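Local coordinates for protein type II restriction enzyme ngomi (Neisseria gonorrhoeae, PDB 1FIU) that recognises the double-stranded DNA sequence 5'-GCCGGC-3' as a homotetramer and cleaves it after the first G, using magnesium ions, at residues Asn20-Asn25 with Val29-Asp34; Asp49-Glu54 with Leu246-Gln251. All blocks are in the same frame, centred on the assembly; numbering follows the deposited sequence.

Interaction 1 (Asn20-Asn25 with Val29-Asp34); sequences NILATN and VVSNAD. With nucleotides of chain D.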
ATOM      1  N   ASN I  20      22.140  30.056  16.987  1.00 26.62           N
ATOM      2  CA  ASN I  20      22.372  30.588  15.640  1.00 26.96           C
ATOM      3  C   ASN I  20      21.870  29.627  14.553  1.00 24.53           C
ATOM      4  O   ASN I  20      22.351  29.667  13.414  1.00 23.16           O
ATOM      5  CB  ASN I  20      23.865  30.895  15.427  1.00 27.83           C
ATOM      6  CG  ASN I  20      24.342  32.075  16.257  1.00 28.79           C
ATOM      7  OD1 ASN I  20      25.530  32.388  16.281  1.00 37.86           O
ATOM      8  ND2 ASN I  20      23.420  32.729  16.937  1.00 30.20           N
ATOM      9  N   ILE I  21      20.922  28.755  14.914  1.00 23.09           N
ATOM     10  CA  ILE I  21      20.351  27.805  13.953  1.00 24.13           C
ATOM     11  C   ILE I  21      19.511  28.656  13.013  1.00 21.17           C
ATOM     12  O   ILE I  21      19.580  28.508  11.790  1.00 22.70           O
ATOM     13  CB  ILE I  21      19.451  26.760  14.640  1.00 24.95           C
ATOM     14  CG1 ILE I  21      20.237  26.037  15.762  1.00 26.72           C
ATOM     15  CG2 ILE I  21      18.909  25.795  13.592  1.00 23.88           C
ATOM     16  CD1 ILE I  21      21.638  25.623  15.375  1.00 29.25           C
ATOM     17  N   LEU I  22      18.712  29.538  13.612  1.00 22.38           N
ATOM     18  CA  LEU I  22      17.895  30.502  12.873  1.00 21.10           C
ATOM     19  C   LEU I  22      18.589  31.861  13.063  1.00 21.29           C
ATOM     20  O   LEU I  22      18.658  32.375  14.182  1.00 22.56           O
ATOM     21  CB  LEU I  22      16.471  30.605  13.433  1.00 21.66           C
ATOM     22  CG  LEU I  22      15.598  31.625  12.669  1.00 23.17           C
ATOM     23  CD1 LEU I  22      15.375  31.149  11.220  1.00 24.40           C
ATOM     24  CD2 LEU I  22      14.264  31.797  13.360  1.00 23.62           C
ATOM     25  N   ALA I  23      19.108  32.428  11.979  1.00 18.53           N
ATOM     26  CA  ALA I  23      19.792  33.730  12.068  1.00 18.75           C
ATOM     27  C   ALA I  23      19.827  34.329  10.673  1.00 21.53           C
ATOM     28  O   ALA I  23      19.248  33.767   9.740  1.00 20.70           O
ATOM     29  CB  ALA I  23      21.198  33.553  12.606  1.00 21.65           C
ATOM     30  N   THR I  24      20.499  35.468  10.530  1.00 21.80           N
ATOM     31  CA  THR I  24      20.571  36.152   9.235  1.00 24.15           C
ATOM     32  C   THR I  24      22.039  36.331   8.882  1.00 21.25           C
ATOM     33  O   THR I  24      22.834  36.670   9.760  1.00 21.24           O
ATOM     34  CB  THR I  24      19.901  37.551   9.330  1.00 23.31           C
ATOM     35  OG1 THR I  24      18.545  37.414   9.781  1.00 25.00           O
ATOM     36  CG2 THR I  24      19.914  38.250   7.996  1.00 23.37           C
ATOM     37  N   ASN I  25      22.426  36.081   7.625  1.00 20.83           N
ATOM     38  CA  ASN I  25      23.839  36.282   7.298  1.00 21.03           C
ATOM     39  C   ASN I  25      24.089  37.730   6.875  1.00 21.32           C
ATOM     40  O   ASN I  25      23.157  38.545   6.845  1.00 21.16           O
ATOM     41  CB  ASN I  25      24.357  35.290   6.235  1.00 20.15           C
ATOM     42  CG  ASN I  25      23.782  35.510   4.843  1.00 22.70           C
ATOM     43  OD1 ASN I  25      23.155  36.519   4.549  1.00 22.70           O
ATOM     44  ND2 ASN I  25      24.027  34.546   3.968  1.00 25.14           N
ATOM     45  N   VAL I  29      20.219  37.109   4.105  1.00 20.75           N
ATOM     46  CA  VAL I  29      19.473  35.854   3.931  1.00 24.10           C
ATOM     47  C   VAL I  29      19.266  35.121   5.258  1.00 20.28           C
ATOM     48  O   VAL I  29      20.237  34.829   5.965  1.00 20.88           O
ATOM     49  CB  VAL I  29      20.219  34.872   3.002  1.00 24.53           C
ATOM     50  CG1 VAL I  29      19.320  33.666   2.715  1.00 24.69           C
ATOM     51  CG2 VAL I  29      20.632  35.565   1.686  1.00 26.16           C
ATOM     52  N   VAL I  30      18.011  34.829   5.594  1.00 22.17           N
ATOM     53  CA  VAL I  30      17.713  34.109   6.833  1.00 20.85           C
ATOM     54  C   VAL I  30      18.052  32.636   6.593  1.00 22.54           C
ATOM     55  O   VAL I  30      17.846  32.108   5.497  1.00 21.58           O
ATOM     56  CB  VAL I  30      16.252  34.347   7.245  1.00 23.30           C
ATOM     57  CG1 VAL I  30      15.881  33.498   8.468  1.00 22.82           C
ATOM     58  CG2 VAL I  30      16.101  35.829   7.587  1.00 23.68           C
ATOM     59  N   SER I  31      18.593  31.984   7.620  1.00 20.32           N
ATOM     60  CA  SER I  31      19.099  30.623   7.505  1.00 20.13           C
ATOM     61  C   SER I  31      18.177  29.471   7.133  1.00 21.71           C
ATOM     62  O   SER I  31      18.665  28.366   6.887  1.00 22.32           O
ATOM     63  CB  SER I  31      19.874  30.251   8.765  1.00 21.75           C
ATOM     64  OG  SER I  31      19.011  30.298   9.870  1.00 21.50           O
ATOM     65  N   ASN I  32      16.865  29.690   7.110  1.00 19.41           N
ATOM     66  CA  ASN I  32      15.997  28.603   6.660  1.00 20.80           C
ATOM     67  C   ASN I  32      15.410  28.973   5.290  1.00 23.34           C
ATOM     68  O   ASN I  32      14.544  28.275   4.758  1.00 23.92           O
ATOM     69  CB  ASN I  32      14.890  28.275   7.690  1.00 19.10           C
ATOM     70  CG  ASN I  32      13.978  29.429   7.961  1.00 20.89           C
ATOM     71  OD1 ASN I  32      14.379  30.593   7.854  1.00 19.09           O
ATOM     72  ND2 ASN I  32      12.733  29.130   8.329  1.00 20.35           N
ATOM     73  N   ALA I  33      15.905  30.074   4.712  1.00 21.50           N
ATOM     74  CA  ALA I  33      15.439  30.509   3.393  1.00 23.39           C
ATOM     75  C   ALA I  33      16.274  29.930   2.254  1.00 22.11           C
ATOM     76  O   ALA I  33      17.388  29.465   2.451  1.00 24.11           O
ATOM     77  CB  ALA I  33      15.482  32.049   3.297  1.00 22.94           C
ATOM     78  N   ASP I  34      15.700  29.961   1.054  1.00 22.75           N
ATOM     79  CA  ASP I  34      16.381  29.538  -0.156  1.00 24.46           C
ATOM     80  C   ASP I  34      16.593  30.909  -0.820  1.00 23.92           C
ATOM     81  O   ASP I  34      15.654  31.472  -1.367  1.00 25.73           O
ATOM     82  CB  ASP I  34      15.446  28.662  -1.011  1.00 21.73           C
ATOM     83  CG  ASP I  34      16.011  28.371  -2.399  1.00 26.58           C
ATOM     84  OD1 ASP I  34      17.101  28.893  -2.727  1.00 25.03           O
ATOM     85  OD2 ASP I  34      15.357  27.639  -3.165  1.00 25.86           O
TER
ATOM     86  P    DC D   5      25.381  28.453  -5.909  1.00 20.59           P
ATOM     87  OP1  DC D   5      26.767  28.362  -6.389  1.00 22.06           O
ATOM     88  OP2  DC D   5      24.835  29.741  -5.445  1.00 22.74           O
ATOM     89  O5'  DC D   5      24.390  27.958  -7.047  1.00 17.96           O
ATOM     90  C5'  DC D   5      24.649  26.768  -7.773  1.00 19.34           C
ATOM     91  C4'  DC D   5      23.521  26.508  -8.743  1.00 18.97           C
ATOM     92  O4'  DC D   5      22.368  25.998  -8.037  1.00 18.87           O
ATOM     93  C3'  DC D   5      23.037  27.751  -9.498  1.00 18.53           C
ATOM     94  O3'  DC D   5      22.892  27.422 -10.881  1.00 21.50           O
ATOM     95  C2'  DC D   5      21.663  28.023  -8.916  1.00 20.19           C
ATOM     96  C1'  DC D   5      21.207  26.615  -8.573  1.00 17.84           C
ATOM     97  N1   DC D   5      20.136  26.496  -7.582  1.00 18.52           N
ATOM     98  C2   DC D   5      19.204  25.433  -7.716  1.00 17.58           C
ATOM     99  O2   DC D   5      19.323  24.648  -8.668  1.00 17.79           O
ATOM    100  N3   DC D   5      18.218  25.302  -6.802  1.00 17.00           N
ATOM    101  C4   DC D   5      18.138  26.164  -5.773  1.00 20.56           C
ATOM    102  N4   DC D   5      17.154  25.988  -4.877  1.00 19.68           N
ATOM    103  C5   DC D   5      19.066  27.245  -5.615  1.00 20.28           C
ATOM    104  C6   DC D   5      20.030  27.374  -6.540  1.00 20.21           C
TER
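Ser31 OG is gripped twice by the main chain of 20-25: it donates a hydrogen bond to Ile21 O at 2.7 Å and accepts one from Ala23 N at 3.0 Å. A chi1 of 62° puts OG between the backbone N and the carbonyl carbon, turned to this main chain, and the two bonds hold it there, while Ser31 N meets Ala23 O almost in line with the carbonyl (2.8 Å). Beside this buried, tight end, Leu22 CD1 packs obliquely on Val30 CG1 at 3.7 Å and also touches Asn32 OD1; the amide of Asn32 is held through ND2 by Ala221 O. Thr24, Asn25 and Val29 form the more open side, each partly exposed. Thr24 OG1 lies against Val30 CG2, and two hydrogen bonds join Asn25 and Val29: Asn25 N bonds to Val29 O, and Val29 N returns to Asn25 OD1 at 3.0 Å, approaching from above the amide plane, 44° out of it. The same OD1 also takes Arg27 N, so one side-chain oxygen ties together the short connection between the segments. Past the type I turn Val30-Ala33, Asp34 OD2 accepts a bent hydrogen bond from N4 of cytosine DC5 of chain D at 3.0 Å and forms a salt bridge with Arg227. The near-antiparallel runs with their single bridge, Thr24 to Val30, thus form an irregular hairpin-like loop, its outgoing arm leading into a base contact of a sequence-specific restriction endonuclease.

Interaction 2 (Asp49-Glu54 with Leu246-Gln251); sequences DLLHSE and LYELEQ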
ATOM      1  N   ASP I  49      11.717  38.055  11.861  1.00 23.60           N
ATOM      2  CA  ASP I  49      11.446  39.339  12.526  1.00 26.44           C
ATOM      3  C   ASP I  49      10.394  39.132  13.620  1.00 25.03           C
ATOM      4  O   ASP I  49      10.518  39.641  14.733  1.00 26.07           O
ATOM      5  CB  ASP I  49      10.937  40.388  11.527  1.00 29.10           C
ATOM      6  CG  ASP I  49      10.699  41.748  12.183  1.00 40.20           C
ATOM      7  OD1 ASP I  49      11.691  42.380  12.619  1.00 43.45           O
ATOM      8  OD2 ASP I  49       9.524  42.178  12.282  1.00 40.42           O
ATOM      9  N   LEU I  50       9.358  38.368  13.299  1.00 21.77           N
ATOM     10  CA  LEU I  50       8.310  38.099  14.261  1.00 23.57           C
ATOM     11  C   LEU I  50       8.823  37.271  15.437  1.00 23.36           C
ATOM     12  O   LEU I  50       8.202  37.243  16.503  1.00 25.18           O
ATOM     13  CB  LEU I  50       7.149  37.394  13.569  1.00 24.55           C
ATOM     14  CG  LEU I  50       6.345  38.342  12.673  1.00 22.84           C
ATOM     15  CD1 LEU I  50       5.249  37.542  11.986  1.00 21.67           C
ATOM     16  CD2 LEU I  50       5.752  39.488  13.506  1.00 23.28           C
ATOM     17  N   LEU I  51       9.966  36.617  15.246  1.00 23.59           N
ATOM     18  CA  LEU I  51      10.579  35.804  16.297  1.00 22.94           C
ATOM     19  C   LEU I  51      11.650  36.597  17.046  1.00 26.83           C
ATOM     20  O   LEU I  51      12.309  36.080  17.952  1.00 26.77           O
ATOM     21  CB  LEU I  51      11.189  34.548  15.678  1.00 21.40           C
ATOM     22  CG  LEU I  51      10.295  33.299  15.672  1.00 27.27           C
ATOM     23  CD1 LEU I  51       8.992  33.555  14.949  1.00 30.95           C
ATOM     24  CD2 LEU I  51      11.047  32.158  15.019  1.00 25.98           C
ATOM     25  N   HIS I  52      11.809  37.857  16.647  1.00 29.51           N
ATOM     26  CA  HIS I  52      12.784  38.773  17.232  1.00 29.88           C
ATOM     27  C   HIS I  52      14.238  38.351  17.034  1.00 30.09           C
ATOM     28  O   HIS I  52      15.094  38.579  17.899  1.00 30.45           O
ATOM     29  CB  HIS I  52      12.495  38.975  18.722  1.00 35.15           C
ATOM     30  CG  HIS I  52      11.080  39.366  19.009  1.00 42.53           C
ATOM     31  ND1 HIS I  52      10.523  40.540  18.546  1.00 44.92           N
ATOM     32  CD2 HIS I  52      10.104  38.734  19.702  1.00 45.08           C
ATOM     33  CE1 HIS I  52       9.266  40.614  18.943  1.00 46.83           C
ATOM     34  NE2 HIS I  52       8.984  39.531  19.646  1.00 47.26           N
ATOM     35  N   SER I  53      14.527  37.734  15.891  1.00 27.96           N
ATOM     36  CA  SER I  53      15.887  37.315  15.589  1.00 28.04           C
ATOM     37  C   SER I  53      16.688  38.576  15.303  1.00 30.31           C
ATOM     38  O   SER I  53      16.232  39.434  14.545  1.00 31.18           O
ATOM     39  CB  SER I  53      15.922  36.425  14.348  1.00 24.64           C
ATOM     40  OG  SER I  53      17.250  36.022  14.045  1.00 25.18           O
ATOM     41  N   GLU I  54      17.878  38.680  15.883  1.00 29.33           N
ATOM     42  CA  GLU I  54      18.705  39.876  15.660  1.00 35.37           C
ATOM     43  C   GLU I  54      20.135  39.536  15.268  1.00 32.36           C
ATOM     44  O   GLU I  54      20.860  40.351  14.694  1.00 31.85           O
ATOM     45  CB  GLU I  54      18.712  40.752  16.928  1.00 39.64           C
ATOM     46  CG  GLU I  54      17.357  41.364  17.251  1.00 49.48           C
ATOM     47  CD  GLU I  54      17.360  42.227  18.509  1.00 55.28           C
ATOM     48  OE1 GLU I  54      18.449  42.477  19.078  1.00 56.84           O
ATOM     49  OE2 GLU I  54      16.257  42.659  18.922  1.00 58.23           O
ATOM     50  N   LEU I 246       4.014  28.405  12.820  1.00 17.50           N
ATOM     51  CA  LEU I 246       2.845  28.545  11.982  1.00 18.15           C
ATOM     52  C   LEU I 246       2.147  29.901  12.020  1.00 20.68           C
ATOM     53  O   LEU I 246       1.761  30.414  10.967  1.00 21.60           O
ATOM     54  CB  LEU I 246       1.824  27.447  12.316  1.00 17.90           C
ATOM     55  CG  LEU I 246       0.740  27.301  11.233  1.00 20.92           C
ATOM     56  CD1 LEU I 246       1.247  26.443  10.074  1.00 22.02           C
ATOM     57  CD2 LEU I 246      -0.493  26.681  11.827  1.00 20.61           C
ATOM     58  N   TYR I 247       1.973  30.448  13.221  1.00 20.35           N
ATOM     59  CA  TYR I 247       1.292  31.731  13.394  1.00 22.72           C
ATOM     60  C   TYR I 247       2.029  32.838  12.653  1.00 24.37           C
ATOM     61  O   TYR I 247       1.401  33.684  12.002  1.00 23.71           O
ATOM     62  CB  TYR I 247       1.201  32.080  14.877  1.00 22.31           C
ATOM     63  CG  TYR I 247       0.609  30.966  15.731  1.00 22.00           C
ATOM     64  CD1 TYR I 247       1.018  30.798  17.057  1.00 23.28           C
ATOM     65  CD2 TYR I 247      -0.318  30.068  15.198  1.00 24.23           C
ATOM     66  CE1 TYR I 247       0.527  29.750  17.833  1.00 24.02           C
ATOM     67  CE2 TYR I 247      -0.823  29.008  15.968  1.00 23.73           C
ATOM     68  CZ  TYR I 247      -0.387  28.858  17.282  1.00 24.35           C
ATOM     69  OH  TYR I 247      -0.831  27.799  18.045  1.00 23.66           O
ATOM     70  N   GLU I 248       3.351  32.823  12.756  1.00 23.47           N
ATOM     71  CA  GLU I 248       4.183  33.826  12.106  1.00 24.06           C
ATOM     72  C   GLU I 248       4.152  33.661  10.587  1.00 23.80           C
ATOM     73  O   GLU I 248       4.117  34.660   9.850  1.00 20.38           O
ATOM     74  CB  GLU I 248       5.608  33.745  12.643  1.00 19.30           C
ATOM     75  CG  GLU I 248       5.722  34.041  14.141  1.00 22.04           C
ATOM     76  CD  GLU I 248       5.280  32.892  15.058  1.00 26.05           C
ATOM     77  OE1 GLU I 248       4.915  31.797  14.559  1.00 22.88           O
ATOM     78  OE2 GLU I 248       5.310  33.096  16.293  1.00 24.84           O
ATOM     79  N   LEU I 249       4.158  32.411  10.109  1.00 20.60           N
ATOM     80  CA  LEU I 249       4.066  32.143   8.681  1.00 19.00           C
ATOM     81  C   LEU I 249       2.741  32.709   8.161  1.00 23.60           C
ATOM     82  O   LEU I 249       2.704  33.371   7.119  1.00 25.05           O
ATOM     83  CB  LEU I 249       4.098  30.632   8.400  1.00 20.19           C
ATOM     84  CG  LEU I 249       3.773  30.154   6.978  1.00 17.62           C
ATOM     85  CD1 LEU I 249       4.660  30.817   5.915  1.00 18.24           C
ATOM     86  CD2 LEU I 249       4.004  28.637   6.951  1.00 22.14           C
ATOM     87  N   GLU I 250       1.658  32.439   8.886  1.00 21.46           N
ATOM     88  CA  GLU I 250       0.338  32.923   8.478  1.00 22.38           C
ATOM     89  C   GLU I 250       0.309  34.450   8.441  1.00 24.33           C
ATOM     90  O   GLU I 250      -0.230  35.038   7.496  1.00 24.25           O
ATOM     91  CB  GLU I 250      -0.749  32.423   9.437  1.00 22.02           C
ATOM     92  CG  GLU I 250      -2.162  32.816   9.026  1.00 25.55           C
ATOM     93  CD  GLU I 250      -3.222  32.362  10.031  1.00 29.15           C
ATOM     94  OE1 GLU I 250      -2.932  32.300  11.247  1.00 33.22           O
ATOM     95  OE2 GLU I 250      -4.358  32.084   9.598  1.00 34.37           O
ATOM     96  N   GLN I 251       0.896  35.079   9.454  1.00 23.82           N
ATOM     97  CA  GLN I 251       0.910  36.553   9.520  1.00 24.63           C
ATOM     98  C   GLN I 251       1.694  37.160   8.355  1.00 24.82           C
ATOM     99  O   GLN I 251       1.261  38.165   7.751  1.00 24.97           O
ATOM    100  CB  GLN I 251       1.516  37.014  10.851  1.00 26.57           C
ATOM    101  CG  GLN I 251       1.305  38.504  11.171  1.00 38.39           C
ATOM    102  CD  GLN I 251       1.801  38.869  12.569  1.00 45.59           C
ATOM    103  OE1 GLN I 251       1.512  38.169  13.546  1.00 47.44           O
ATOM    104  NE2 GLN I 251       2.548  39.965  12.670  1.00 49.80           N
TER
HETATM  105  O   HOH W   1       6.810  34.831  17.817  1.00 30.67           O
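Glu248 OE2 accepts a hydrogen bond of 2.8 Å from a water that also donates to Leu50 O at 3.1 Å, a bridge between the two segments, which share no direct hydrogen bond. The other carboxylate oxygen, OE1, forms a salt bridge with Arg9 of helix 4-18, and these two partners would limit rotation of the group. A chi1 of -62° sets Glu248 CG anti to the carbonyl carbon, where it meets Leu51 CD1 at 3.4 Å and Leu50 CB at 3.7 Å, Leu51 crossing the glutamate at about a right angle; the bend at chi2 (77°) turns the carboxylate aside. Here the end of helix 38-50 meets the first turns of helix 246-256; the former closes in a Schellman motif, where His52 has positive phi. Leu50, the last helical residue, points at the neighbouring helix and sets both methyls against Gln251. With its CG anti to the backbone N (chi1 -167°) and the chain extended beyond it, Gln251 reaches across Leu50 obliquely and lays its amide against the methyls, NE2 3.3 Å from Leu50 CD2. Gln251 lies at the exposed margin, whereas Leu51 is buried, its side chain also touching His13 and Phe244.

Interactions 1 and 2 lie about 13 Å apart, centre to centre, on the same side of the chain's centre, and meet directly where Leu22 CD2 packs on Leu51 CD2 at 3.6 Å. Interaction 1 closes within the loop between helices 4-18 and 38-50; interaction 2 opens at the end of the second of these helices and reaches 192 residues on to helix 246-256, beyond strand 240-243 of the mixed sheet. Helix 4-18 touches both contacts. The DNA-touching loop of 29-34 therefore shares a packed neighbourhood with a helix pair whose nearest atom is about 14 Å from the nucleic acid; interaction 2 joins an N-terminal helix end to a C-terminal helix.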